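Local atomic coordinates of exotoxin type A precursor (allele 1) (Streptococcus pyogenes phage T12, PDB entry 1FNU), a protein that probably acts as a secreted superantigen toxin of the staphylococcal and streptococcal family, expected to stimulate host T cells by bridging MHC class II molecules to T-cell receptors. Residues I21-Y25 against Y197-Y201; I78-Y84 against S96-G102; K137-A142 against N204-N209. All coordinates share one frame; numbering follows the deposited sequence.

Interaction 1: residues I21-Y25 against Y197-Y201; sequences IYFLY and YLMIY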
loop_
_atom_site.group_PDB
_atom_site.type_symbol
_atom_site.label_atom_id
_atom_site.label_comp_id
_atom_site.label_asym_id
_atom_site.label_seq_id
_atom_site.Cartn_x
_atom_site.Cartn_y
_atom_site.Cartn_z
ATOM N N ILE A 21 2.597 -11.073 17.364
ATOM C CA ILE A 21 1.556 -10.979 18.425
ATOM C C ILE A 21 2.387 -10.506 19.649
ATOM O O ILE A 21 1.995 -9.588 20.354
ATOM C CB ILE A 21 0.914 -12.328 18.706
ATOM C CG1 ILE A 21 0.191 -12.828 17.463
ATOM C CG2 ILE A 21 -0.085 -12.239 19.925
ATOM C CD1 ILE A 21 -0.992 -11.924 16.982
ATOM N N TYR A 22 3.547 -11.112 19.870
ATOM C CA TYR A 22 4.452 -10.708 20.958
ATOM C C TYR A 22 4.708 -9.163 21.020
ATOM O O TYR A 22 4.647 -8.552 22.096
ATOM C CB TYR A 22 5.851 -11.414 20.854
ATOM C CG TYR A 22 6.945 -10.808 21.791
ATOM C CD1 TYR A 22 6.926 -11.013 23.202
ATOM C CD2 TYR A 22 7.956 -9.975 21.279
ATOM C CE1 TYR A 22 7.846 -10.430 24.032
ATOM C CE2 TYR A 22 8.917 -9.356 22.142
ATOM C CZ TYR A 22 8.852 -9.589 23.510
ATOM O OH TYR A 22 9.806 -9.030 24.380
ATOM N N PHE A 23 5.064 -8.527 19.893
ATOM C CA PHE A 23 5.369 -7.098 19.986
ATOM C C PHE A 23 4.131 -6.203 20.283
ATOM O O PHE A 23 4.312 -5.117 20.807
ATOM C CB PHE A 23 6.120 -6.643 18.698
ATOM C CG PHE A 23 7.545 -7.138 18.613
ATOM C CD1 PHE A 23 8.537 -6.521 19.388
ATOM C CD2 PHE A 23 7.900 -8.183 17.707
ATOM C CE1 PHE A 23 9.892 -6.907 19.277
ATOM C CE2 PHE A 23 9.216 -8.604 17.572
ATOM C CZ PHE A 23 10.246 -7.962 18.363
ATOM N N LEU A 24 2.930 -6.694 19.989
ATOM C CA LEU A 24 1.682 -5.969 20.228
ATOM C C LEU A 24 1.407 -5.922 21.759
ATOM O O LEU A 24 1.011 -4.911 22.312
ATOM C CB LEU A 24 0.491 -6.693 19.574
ATOM C CG LEU A 24 0.335 -6.869 18.046
ATOM C CD1 LEU A 24 -0.924 -7.714 17.706
ATOM C CD2 LEU A 24 0.362 -5.448 17.372
ATOM N N TYR A 25 1.683 -7.017 22.452
ATOM C CA TYR A 25 1.394 -7.083 23.875
ATOM C C TYR A 25 2.540 -6.826 24.856
ATOM O O TYR A 25 2.311 -6.562 26.081
ATOM C CB TYR A 25 0.694 -8.394 24.176
ATOM C CG TYR A 25 -0.671 -8.485 23.464
ATOM C CD1 TYR A 25 -1.780 -7.779 23.952
ATOM C CD2 TYR A 25 -0.840 -9.275 22.336
ATOM C CE1 TYR A 25 -3.058 -7.857 23.354
ATOM C CE2 TYR A 25 -2.081 -9.386 21.707
ATOM C CZ TYR A 25 -3.200 -8.681 22.214
ATOM O OH TYR A 25 -4.404 -8.790 21.579
ATOM N N TYR A 197 -6.060 -9.744 12.871
ATOM C CA TYR A 197 -6.112 -10.321 14.194
ATOM C C TYR A 197 -6.762 -9.340 15.168
ATOM O O TYR A 197 -7.603 -9.743 15.997
ATOM C CB TYR A 197 -4.707 -10.587 14.776
ATOM C CG TYR A 197 -4.763 -11.179 16.176
ATOM C CD1 TYR A 197 -5.277 -12.464 16.380
ATOM C CD2 TYR A 197 -4.490 -10.383 17.305
ATOM C CE1 TYR A 197 -5.549 -12.936 17.634
ATOM C CE2 TYR A 197 -4.755 -10.852 18.558
ATOM C CZ TYR A 197 -5.298 -12.130 18.717
ATOM O OH TYR A 197 -5.580 -12.596 19.989
ATOM N N LEU A 198 -6.406 -8.052 15.071
ATOM C CA LEU A 198 -6.892 -7.086 16.057
ATOM C C LEU A 198 -8.390 -6.705 15.968
ATOM O O LEU A 198 -8.947 -6.011 16.848
ATOM C CB LEU A 198 -5.924 -5.857 16.060
ATOM C CG LEU A 198 -4.519 -6.153 16.697
ATOM C CD1 LEU A 198 -3.583 -4.980 16.521
ATOM C CD2 LEU A 198 -4.702 -6.406 18.240
ATOM N N MET A 199 -9.034 -7.241 14.942
ATOM C CA MET A 199 -10.431 -7.020 14.705
ATOM C C MET A 199 -11.193 -7.684 15.848
ATOM O O MET A 199 -12.361 -7.447 15.948
ATOM C CB MET A 199 -10.849 -7.524 13.311
ATOM C CG MET A 199 -10.305 -6.615 12.170
ATOM S SD MET A 199 -10.616 -7.262 10.464
ATOM C CE MET A 199 -12.247 -7.044 10.285
ATOM N N ILE A 200 -10.560 -8.465 16.730
ATOM C CA ILE A 200 -11.352 -8.929 17.893
ATOM C C ILE A 200 -11.815 -7.731 18.765
ATOM O O ILE A 200 -12.719 -7.871 19.598
ATOM C CB ILE A 200 -10.536 -9.918 18.802
ATOM C CG1 ILE A 200 -9.206 -9.251 19.162
ATOM C CG2 ILE A 200 -10.448 -11.323 18.065
ATOM C CD1 ILE A 200 -8.421 -9.859 20.299
ATOM N N TYR A 201 -11.226 -6.551 18.565
ATOM C CA TYR A 201 -11.592 -5.342 19.334
ATOM C C TYR A 201 -12.470 -4.341 18.595
ATOM O O TYR A 201 -12.845 -3.241 19.127
ATOM C CB TYR A 201 -10.331 -4.559 19.732
ATOM C CG TYR A 201 -9.403 -5.373 20.508
ATOM C CD1 TYR A 201 -9.873 -6.222 21.513
ATOM C CD2 TYR A 201 -8.011 -5.292 20.268
ATOM C CE1 TYR A 201 -8.970 -6.960 22.276
ATOM C CE2 TYR A 201 -7.109 -6.008 21.014
ATOM C CZ TYR A 201 -7.574 -6.836 22.022
ATOM O OH TYR A 201 -6.626 -7.516 22.748
#
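Tyr25 and Tyr201 approach from opposite directions and join by their hydroxyls: Tyr25 OH donates to Tyr201 OH at 2.8 Å. The acceptor lies in the plane of the Tyr25 ring, at its edge, and also touches Tyr25 CE1 at 3.6 Å. Tyr201 OH has a second polar partner in the carboxylate of Asp146, so the bond is one link in a short chain that ends on an acidic group of helix 142-157. Tyr25 OH meets Tyr197 as well, coming in the plane of that ring against the edge carbon CE2 at 3.7 Å, while the two side chains run at a slant to each other. Tyr197 turns a face toward helix 19-26, its CG lying opposite the backbone N (chi1 179°). Ile21 comes over this face at about a right angle to the tyrosine, and only its CD1 makes the touch, a CH-pi contact 4.1 Å from the ring centroid and 21° off the normal, shifted toward the rim on the CD2 and CG side. The contact joins a helix of the OB-fold domain to the one-turn 3-10 segment 198-201 that follows helix 194-197 in the beta-grasp domain, so it belongs to the interface between the two domains characteristic of these toxins. Leu24 and Leu198 reach across it tip to tip, with Leu24 CD1 4.0 Å from Leu198 CD1 and Leu24 CD2 4.1 Å from the same methyl. Leu198 CD2 turns toward Tyr25 OH, adding an apolar neighbour beside the hydroxyl pair. The phenol oxygen of Tyr197 is hydrogen-bonded to Asp185 O and to NH1 of Arg150, whose side chain also packs against Tyr25 and Ile200.

Interaction 2: residues I78-Y84 against S96-G102; sequences IYGVEYY and SACIYGG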
loop_
_atom_site.group_PDB
_atom_site.type_symbol
_atom_site.label_atom_id
_atom_site.label_comp_id
_atom_site.label_asym_id
_atom_site.label_seq_id
_atom_site.Cartn_x
_atom_site.Cartn_y
_atom_site.Cartn_z
ATOM N N ILE A 78 -9.302 6.797 25.076
ATOM C CA ILE A 78 -8.852 5.738 24.162
ATOM C C ILE A 78 -7.871 4.835 24.836
ATOM O O ILE A 78 -7.006 5.292 25.538
ATOM C CB ILE A 78 -8.159 6.352 22.917
ATOM C CG1 ILE A 78 -9.116 7.312 22.171
ATOM C CG2 ILE A 78 -7.705 5.240 21.960
ATOM C CD1 ILE A 78 -8.303 8.189 21.070
ATOM N N TYR A 79 -7.980 3.532 24.648
ATOM C CA TYR A 79 -6.958 2.646 25.261
ATOM C C TYR A 79 -6.839 1.502 24.247
ATOM O O TYR A 79 -7.729 0.701 24.129
ATOM C CB TYR A 79 -7.455 2.144 26.609
ATOM C CG TYR A 79 -6.373 1.416 27.342
ATOM C CD1 TYR A 79 -5.817 0.221 26.805
ATOM C CD2 TYR A 79 -5.863 1.893 28.541
ATOM C CE1 TYR A 79 -4.767 -0.468 27.469
ATOM C CE2 TYR A 79 -4.782 1.174 29.217
ATOM C CZ TYR A 79 -4.266 0.006 28.649
ATOM O OH TYR A 79 -3.226 -0.684 29.227
ATOM N N GLY A 80 -5.779 1.440 23.469
ATOM C CA GLY A 80 -5.781 0.404 22.436
ATOM C C GLY A 80 -4.398 -0.180 22.133
ATOM O O GLY A 80 -3.382 0.427 22.490
ATOM N N VAL A 81 -4.426 -1.356 21.484
ATOM C CA VAL A 81 -3.220 -2.102 21.074
ATOM C C VAL A 81 -3.011 -1.648 19.617
ATOM O O VAL A 81 -3.796 -1.995 18.771
ATOM C CB VAL A 81 -3.528 -3.655 21.155
ATOM C CG1 VAL A 81 -2.300 -4.516 20.672
ATOM C CG2 VAL A 81 -3.956 -3.982 22.604
ATOM N N GLU A 82 -1.997 -0.856 19.346
ATOM C CA GLU A 82 -1.817 -0.355 18.015
ATOM C C GLU A 82 -0.941 -1.173 17.065
ATOM O O GLU A 82 -0.106 -1.943 17.530
ATOM C CB GLU A 82 -1.299 1.091 18.034
ATOM C CG GLU A 82 0.134 1.266 18.310
ATOM C CD GLU A 82 0.621 0.736 19.660
ATOM O OE1 GLU A 82 -0.117 0.270 20.557
ATOM O OE2 GLU A 82 1.802 0.813 19.895
ATOM N N TYR A 83 -1.196 -0.972 15.770
ATOM C CA TYR A 83 -0.432 -1.552 14.662
ATOM C C TYR A 83 -0.133 -0.459 13.645
ATOM O O TYR A 83 -0.847 0.565 13.520
ATOM C CB TYR A 83 -1.159 -2.695 13.927
ATOM C CG TYR A 83 -2.375 -2.286 13.135
ATOM C CD1 TYR A 83 -3.616 -2.152 13.767
ATOM C CD2 TYR A 83 -2.308 -2.046 11.772
ATOM C CE1 TYR A 83 -4.796 -1.779 13.047
ATOM C CE2 TYR A 83 -3.519 -1.678 11.017
ATOM C CZ TYR A 83 -4.738 -1.554 11.698
ATOM O OH TYR A 83 -5.865 -1.225 10.989
ATOM N N TYR A 84 0.946 -0.716 12.906
ATOM C CA TYR A 84 1.486 0.181 11.893
ATOM C C TYR A 84 1.380 -0.380 10.477
ATOM O O TYR A 84 0.939 0.321 9.544
ATOM C CB TYR A 84 2.980 0.445 12.246
ATOM C CG TYR A 84 3.099 1.124 13.590
ATOM C CD1 TYR A 84 2.833 2.476 13.692
ATOM C CD2 TYR A 84 3.392 0.427 14.749
ATOM C CE1 TYR A 84 2.850 3.114 14.849
ATOM C CE2 TYR A 84 3.397 1.109 15.981
ATOM C CZ TYR A 84 3.125 2.451 15.974
ATOM O OH TYR A 84 3.165 3.241 17.102
ATOM N N SER A 96 1.404 7.485 11.145
ATOM C CA SER A 96 0.155 7.128 11.835
ATOM C C SER A 96 0.196 5.780 12.552
ATOM O O SER A 96 1.133 5.011 12.347
ATOM C CB SER A 96 -1.063 7.226 10.882
ATOM O OG SER A 96 -0.768 6.740 9.604
ATOM N N ALA A 97 -0.787 5.560 13.426
ATOM C CA ALA A 97 -0.982 4.356 14.226
ATOM C C ALA A 97 -2.471 4.053 14.116
ATOM O O ALA A 97 -3.268 4.960 13.959
ATOM C CB ALA A 97 -0.614 4.634 15.703
ATOM N N CYS A 98 -2.832 2.762 14.214
ATOM C CA CYS A 98 -4.200 2.342 14.094
ATOM C C CYS A 98 -4.588 1.379 15.179
ATOM O O CYS A 98 -3.777 0.618 15.665
ATOM C CB CYS A 98 -4.452 1.653 12.737
ATOM S SG CYS A 98 -4.475 2.677 11.204
ATOM N N ILE A 99 -5.853 1.452 15.551
ATOM C CA ILE A 99 -6.450 0.552 16.528
ATOM C C ILE A 99 -7.885 0.169 16.104
ATOM O O ILE A 99 -8.450 0.702 15.150
ATOM C CB ILE A 99 -6.519 1.200 17.979
ATOM C CG1 ILE A 99 -7.457 2.464 18.038
ATOM C CG2 ILE A 99 -5.116 1.619 18.473
ATOM C CD1 ILE A 99 -7.794 2.855 19.540
ATOM N N TYR A 100 -8.445 -0.803 16.814
ATOM C CA TYR A 100 -9.812 -1.195 16.595
ATOM C C TYR A 100 -10.451 -0.935 17.967
ATOM O O TYR A 100 -9.814 -1.127 19.030
ATOM C CB TYR A 100 -9.936 -2.648 16.207
ATOM C CG TYR A 100 -9.542 -2.914 14.765
ATOM C CD1 TYR A 100 -10.452 -2.767 13.700
ATOM C CD2 TYR A 100 -8.240 -3.315 14.477
ATOM C CE1 TYR A 100 -10.050 -3.029 12.369
ATOM C CE2 TYR A 100 -7.823 -3.570 13.194
ATOM C CZ TYR A 100 -8.696 -3.434 12.165
ATOM O OH TYR A 100 -8.239 -3.739 10.954
ATOM N N GLY A 101 -11.669 -0.404 17.909
ATOM C CA GLY A 101 -12.393 -0.048 19.116
ATOM C C GLY A 101 -11.620 0.806 20.094
ATOM O O GLY A 101 -11.006 1.819 19.714
ATOM N N GLY A 102 -11.647 0.386 21.367
ATOM C CA GLY A 102 -10.947 1.056 22.461
ATOM C C GLY A 102 -11.468 2.427 22.906
ATOM O O GLY A 102 -10.749 3.202 23.486
HETATM O O HOH W 1 -6.772 -2.298 18.443
HETATM O O HOH W 2 -7.522 0.318 12.310
#
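Over one face of the Tyr83 ring sits Cys98 CB, 3.3 Å above the plane and displaced toward the rim, where it is nearest CZ and CE1; this CH-pi contact is accompanied by the Cys98 sulfur, which stands obliquely to the ring. Tyr83 reaches there because CG lies between its own backbone N and carbonyl carbon (chi1 68°), which lays the ring against the neighbouring strand. The Tyr100 ring is nearly parallel to that of Tyr83, with 17° between planes, but slid so far along that the rings barely overlap; they meet obliquely, Tyr83 CE1 to Tyr100 CE2 at 3.5 Å. Water 2 stands above one face of Tyr100, accepts from Tyr83 OH at 2.6 Å and donates to Ile99 O. Tyr100 OH is hydrogen-bonded to Ser195 OG. Tyr84 presents an edge to Ser96 O, its CD1 3.3 Å from that oxygen. Tyr83 and Cys98 form an antiparallel hydrogen-bonded pair, a single bridge beyond the end of strand 75-80, with Tyr83 N to Cys98 O and Cys98 N to Tyr83 O both measuring 3.0 Å. Further along, water 1 is wedged between the two segments, donating a hydrogen bond to Val81 O and accepting one from Tyr100 N, after which Tyr79 N bonds directly to Gly102 O at 3.0 Å. Tyr79 O, buried here, has no partner in the model. Ile78 CG2 presses on Ile99 CD1 at 3.4 Å, tighter than ordinary van der Waals contact. Strands 75-80 and 96-105 are neighbours in the five-stranded OB-fold sheet, flanked by 30-36 and 57-61, and the disulfide from Cys98 to Cys87 closes the loop between them, the cystine loop familiar from this toxin family.

Interaction 3: residues K137-A142 against N204-N209; sequences KKMVTA and NETLDN. Unlike the reference sequence in segment 204-209: Asn209 (reference Ser).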
loop_
_atom_site.group_PDB
_atom_site.type_symbol
_atom_site.label_atom_id
_atom_site.label_comp_id
_atom_site.label_asym_id
_atom_site.label_seq_id
_atom_site.Cartn_x
_atom_site.Cartn_y
_atom_site.Cartn_z
ATOM N N LYS A 137 -11.459 3.207 34.867
ATOM C CA LYS A 137 -12.785 3.388 34.275
ATOM C C LYS A 137 -13.935 2.540 34.814
ATOM O O LYS A 137 -13.798 1.334 35.084
ATOM C CB LYS A 137 -12.729 3.142 32.751
ATOM C CG LYS A 137 -11.761 4.046 31.970
ATOM C CD LYS A 137 -11.792 3.702 30.434
ATOM C CE LYS A 137 -10.722 4.457 29.670
ATOM N NZ LYS A 137 -9.353 3.917 29.980
ATOM N N LYS A 138 -15.099 3.178 34.929
ATOM C CA LYS A 138 -16.315 2.513 35.384
ATOM C C LYS A 138 -16.733 1.506 34.308
ATOM O O LYS A 138 -17.040 0.344 34.603
ATOM C CB LYS A 138 -17.421 3.549 35.605
ATOM C CG LYS A 138 -17.078 4.583 36.758
ATOM C CD LYS A 138 -18.102 5.760 36.820
ATOM C CE LYS A 138 -17.861 6.822 37.909
ATOM N NZ LYS A 138 -19.107 7.700 37.834
ATOM N N MET A 139 -16.792 1.994 33.068
ATOM C CA MET A 139 -17.099 1.155 31.927
ATOM C C MET A 139 -15.779 1.117 31.107
ATOM O O MET A 139 -15.301 2.139 30.538
ATOM C CB MET A 139 -18.268 1.709 31.082
ATOM C CG MET A 139 -19.662 1.727 31.718
ATOM S SD MET A 139 -20.504 0.196 32.319
ATOM C CE MET A 139 -20.786 -0.947 30.940
ATOM N N VAL A 140 -15.187 -0.067 31.066
ATOM C CA VAL A 140 -13.897 -0.228 30.392
ATOM C C VAL A 140 -14.021 -1.137 29.201
ATOM O O VAL A 140 -14.845 -2.062 29.234
ATOM C CB VAL A 140 -12.947 -0.887 31.342
ATOM C CG1 VAL A 140 -12.802 -0.024 32.513
ATOM C CG2 VAL A 140 -13.517 -2.156 31.830
ATOM N N THR A 141 -13.250 -0.906 28.143
ATOM C CA THR A 141 -13.377 -1.858 27.043
ATOM C C THR A 141 -12.721 -3.170 27.434
ATOM O O THR A 141 -11.838 -3.186 28.241
ATOM C CB THR A 141 -12.724 -1.398 25.689
ATOM O OG1 THR A 141 -11.308 -1.406 25.811
ATOM C CG2 THR A 141 -13.211 0.013 25.296
ATOM N N ALA A 142 -13.233 -4.279 26.892
ATOM C CA ALA A 142 -12.630 -5.606 27.117
ATOM C C ALA A 142 -11.133 -5.469 26.604
ATOM O O ALA A 142 -10.158 -5.993 27.203
ATOM C CB ALA A 142 -13.393 -6.636 26.271
ATOM N N ASN A 204 -15.778 -2.810 19.893
ATOM C CA ASN A 204 -15.621 -1.890 21.017
ATOM C C ASN A 204 -16.313 -2.354 22.269
ATOM O O ASN A 204 -16.725 -1.534 23.066
ATOM C CB ASN A 204 -16.183 -0.546 20.584
ATOM C CG ASN A 204 -15.644 0.608 21.366
ATOM O OD1 ASN A 204 -14.435 0.747 21.613
ATOM N ND2 ASN A 204 -16.558 1.518 21.707
ATOM N N GLU A 205 -16.433 -3.670 22.442
ATOM C CA GLU A 205 -17.089 -4.251 23.620
ATOM C C GLU A 205 -16.613 -3.599 24.939
ATOM O O GLU A 205 -15.424 -3.486 25.222
ATOM C CB GLU A 205 -16.878 -5.776 23.616
ATOM C CG GLU A 205 -17.453 -6.527 24.770
ATOM C CD GLU A 205 -19.002 -6.530 24.845
ATOM O OE1 GLU A 205 -19.632 -5.408 24.907
ATOM O OE2 GLU A 205 -19.588 -7.672 24.865
ATOM N N THR A 206 -17.599 -3.184 25.749
ATOM C CA THR A 206 -17.350 -2.467 26.982
ATOM C C THR A 206 -18.137 -3.075 28.166
ATOM O O THR A 206 -19.267 -3.505 28.024
ATOM C CB THR A 206 -17.773 -0.941 26.755
ATOM O OG1 THR A 206 -17.007 -0.370 25.656
ATOM C CG2 THR A 206 -17.506 -0.076 27.988
ATOM N N LEU A 207 -17.545 -3.118 29.338
ATOM C CA LEU A 207 -18.328 -3.658 30.424
ATOM C C LEU A 207 -18.060 -2.998 31.700
ATOM O O LEU A 207 -17.125 -2.256 31.838
ATOM C CB LEU A 207 -18.164 -5.141 30.537
ATOM C CG LEU A 207 -16.720 -5.441 30.218
ATOM C CD1 LEU A 207 -15.967 -5.088 31.399
ATOM C CD2 LEU A 207 -16.565 -6.863 29.875
ATOM N N ASP A 208 -18.932 -3.271 32.652
ATOM C CA ASP A 208 -18.837 -2.642 33.961
ATOM C C ASP A 208 -17.669 -3.287 34.735
ATOM O O ASP A 208 -17.710 -4.479 35.047
ATOM C CB ASP A 208 -20.210 -2.903 34.556
ATOM C CG ASP A 208 -20.362 -2.489 36.021
ATOM O OD1 ASP A 208 -19.349 -2.071 36.631
ATOM O OD2 ASP A 208 -21.563 -2.621 36.485
ATOM N N ASN A 209 -16.632 -2.547 35.061
ATOM C CA ASN A 209 -15.572 -3.235 35.752
ATOM C C ASN A 209 -15.804 -3.676 37.184
ATOM O O ASN A 209 -15.007 -4.464 37.687
ATOM C CB ASN A 209 -14.300 -2.430 35.716
ATOM C CG ASN A 209 -14.493 -1.099 36.227
ATOM O OD1 ASN A 209 -15.569 -0.598 36.145
ATOM N ND2 ASN A 209 -13.450 -0.472 36.730
#
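Val140 and Leu207 face each other as an antiparallel hydrogen-bonded pair, Val140 N to Leu207 O at 3.0 Å and Leu207 N to Val140 O at 2.9 Å, with the donors tilted 15° and 24° from the carbonyl planes. Their side chains slant across each other on the buried side, Val140 CG2 meeting Leu207 CD1 at 3.8 Å. The opposite face carries the two non-hydrogen-bonded pairs, Met139 with Asp208 and Thr141 with Thr206. Met139 is bent at both chi2 and chi3, which folds its end back over the partner strand: CE rests 3.4 Å from Asp208 N, SD lies beside Asp208 CB, and the root of the chain, CB, touches Thr206 CG2 at 3.7 Å. Thr141 turns its methyl CG2 toward Thr206 OG1 at 3.8 Å, a hydroxyl already committed as donor to Asn204 O. Past the strands the pairing continues with Ala142 N to Glu205 O at 2.9 Å, so that the first residue of helix 142-157 is still tied to segment 204-209. A second shell sets these groups. Thr141 OG1, at the N-cap, bonds to Glu144 N; Glu144 in turn forms a salt bridge with Lys137. Asp208 is held by the backbone N of Lys210, and Asn204 OD1 takes the N-H of Val103. Outward from this two-stranded antiparallel sheet, Ala142 and Leu207 pack on Phe182 of strand 182-185, Val140 touches Thr135 of strand 126-135, and Lys138 lies against Leu111 of strand 110-123. The pair thus lies beside strands 126-135 and 182-185 of the beta-grasp domain, at the start of helix 142-157.

Interactions 1 and 2 are close neighbours, their centres about 10 Å apart, and interaction 2 is nested within the chain loop that interaction 1 closes. Leu24 CD2 packs 3.5 Å from Glu82 O, in the loop after strand 75-80, and Tyr100 CB lies 3.6 Å from Leu198 O, fitting strand 96-105 against the 3-10 segment. Segment 204-209 of interaction 3 follows 197-201 along the chain; Thr141 CG2 meets Gly102 CA of interaction 2 at 3.8 Å. Interaction 1 and the Tyr100-Leu198 and Thr141-Gly102 touches join the two domains, whereas interaction 2 lies within the OB-fold domain and interaction 3 within the beta-grasp domain. Bound cadmium lies about 9 Å from the Ser96 side chain.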